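Local coordinates for uncharacterized protein lp_2219 (PDB 3HFQ) that is of unknown function but folds as a seven-bladed beta-propeller of the lactonase family, whose relatives include 6-phosphogluconolactonases, at residues L23-K28 against E297-V302. The protein carries 1 engineered substitution. Residues are numbered along the deposited sequence; the frame is centred on the assembly and turned at random.
Sequences LDTTAK and EAFVVV
Phe299 has CG anti to its carbonyl carbon (chi1 -59°), and Leu23 has CG anti to its backbone N (chi1 162°); in these positions the two side chains meet between neighbouring blades of the beta-propeller. Leu23 lies next to the end of strand 17-24, in the blade that joins both chain termini. Phe299 begins strand 299-304 of the last blade before it. Leu23 CD2 packs on Phe299 CB at 3.8 Å, while Leu23 CD1 lies over one face of the phenyl ring. The same CD2 reaches Val301 CG2 more loosely, at 4.3 Å. Ile5 and Leu312 extend this apolar layer between the two sheets.

The far end of the ring meets the turn after Leu23. Thr25 CG2 touches Phe299 CE2 at 3.7 Å, with the two side chains crossing at about a right angle. Thr25 OG1 is hydrogen-bonded to the backbone N of Met1. Asp24 OD1 accepts from Thr26 N, which makes an Asx turn, and in a straighter bond from Ala27 N, which completes an Asx motif. Lys28 N also bonds to Asp24 O. The Lys28 chain bends at chi2, and its CD lies 4.0 Å from Phe299 CE1. Lys28 NZ donates to Thr25 O (3.1 Å). Both atoms sit at the ring edge, near its plane, with Thr25 O 3.5 Å from Phe299 CZ and Lys28 NZ 3.8 Å from that same carbon.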
# COMPACT_ATOMS: atom_id res chain seq x y z
N LEU A 23 -17.75 6.99 -5.36
CA LEU A 23 -17.18 8.18 -6.00
C LEU A 23 -18.07 8.41 -7.22
O LEU A 23 -18.14 7.56 -8.11
CB LEU A 23 -15.73 7.92 -6.42
CG LEU A 23 -15.08 8.85 -7.46
CD1 LEU A 23 -15.40 10.31 -7.18
CD2 LEU A 23 -13.57 8.63 -7.46
N ASP A 24 -18.78 9.54 -7.23
CA ASP A 24 -19.66 9.88 -8.34
C ASP A 24 -18.85 10.77 -9.28
O ASP A 24 -18.56 11.92 -8.96
CB ASP A 24 -20.89 10.64 -7.81
CG ASP A 24 -21.97 10.80 -8.87
OD1 ASP A 24 -21.64 11.20 -10.00
OD2 ASP A 24 -23.16 10.54 -8.55
N THR A 25 -18.47 10.24 -10.44
CA THR A 25 -17.65 10.95 -11.43
C THR A 25 -18.30 12.18 -12.07
O THR A 25 -17.59 13.08 -12.56
CB THR A 25 -17.22 9.98 -12.55
OG1 THR A 25 -18.38 9.44 -13.19
CG2 THR A 25 -16.39 8.84 -11.99
N THR A 26 -19.64 12.22 -12.08
CA THR A 26 -20.33 13.36 -12.67
C THR A 26 -20.64 14.45 -11.63
O THR A 26 -20.40 15.62 -11.89
CB THR A 26 -21.65 12.93 -13.34
OG1 THR A 26 -21.43 11.80 -14.20
CG2 THR A 26 -22.23 14.07 -14.18
N ALA A 27 -21.19 14.06 -10.48
CA ALA A 27 -21.52 14.99 -9.42
C ALA A 27 -20.28 15.49 -8.73
O ALA A 27 -20.28 16.51 -8.07
CB ALA A 27 -22.45 14.34 -8.41
N LYS A 28 -19.23 14.72 -8.87
CA LYS A 28 -17.95 15.07 -8.33
C LYS A 28 -17.93 14.94 -6.81
O LYS A 28 -17.40 15.78 -6.09
CB LYS A 28 -17.62 16.50 -8.73
CG LYS A 28 -17.76 16.78 -10.23
CD LYS A 28 -16.76 15.99 -11.06
CE LYS A 28 -16.81 16.36 -12.53
NZ LYS A 28 -15.86 15.58 -13.37
N GLU A 297 -8.95 7.13 -13.51
CA GLU A 297 -7.74 7.91 -13.29
C GLU A 297 -7.97 9.41 -13.45
O GLU A 297 -7.03 10.18 -13.65
CB GLU A 297 -6.60 7.45 -14.20
CG GLU A 297 -6.15 6.01 -13.93
CD GLU A 297 -4.68 5.79 -14.22
OE1 GLU A 297 -4.17 6.34 -15.22
OE2 GLU A 297 -4.03 5.05 -13.45
N ALA A 298 -9.24 9.82 -13.36
CA ALA A 298 -9.59 11.23 -13.47
C ALA A 298 -9.77 11.80 -12.06
O ALA A 298 -10.07 12.98 -11.89
CB ALA A 298 -10.87 11.39 -14.28
N PHE A 299 -9.59 10.94 -11.07
CA PHE A 299 -9.74 11.33 -9.67
C PHE A 299 -8.73 10.63 -8.76
O PHE A 299 -8.14 9.62 -9.13
CB PHE A 299 -11.14 10.96 -9.17
CG PHE A 299 -12.25 11.60 -9.95
CD1 PHE A 299 -12.70 12.87 -9.63
CD2 PHE A 299 -12.85 10.92 -11.00
CE1 PHE A 299 -13.74 13.46 -10.35
CE2 PHE A 299 -13.89 11.50 -11.73
CZ PHE A 299 -14.33 12.77 -11.41
N VAL A 300 -8.56 11.20 -7.57
CA VAL A 300 -7.69 10.63 -6.56
C VAL A 300 -8.42 10.78 -5.23
O VAL A 300 -9.02 11.82 -4.96
CB VAL A 300 -6.34 11.36 -6.44
CG1 VAL A 300 -5.60 10.87 -5.19
CG2 VAL A 300 -5.49 11.11 -7.68
N VAL A 301 -8.39 9.73 -4.42
CA VAL A 301 -9.02 9.76 -3.10
C VAL A 301 -7.94 9.45 -2.08
O VAL A 301 -7.19 8.49 -2.24
CB VAL A 301 -10.15 8.71 -2.99
CG1 VAL A 301 -10.61 8.59 -1.53
CG2 VAL A 301 -11.31 9.11 -3.87
N VAL A 302 -7.85 10.27 -1.04
CA VAL A 302 -6.86 10.07 0.01
C VAL A 302 -7.60 10.03 1.34
O VAL A 302 -8.64 10.67 1.50
CB VAL A 302 -5.83 11.23 0.06
CG1 VAL A 302 -6.53 12.55 0.28
CG2 VAL A 302 -4.81 10.99 1.18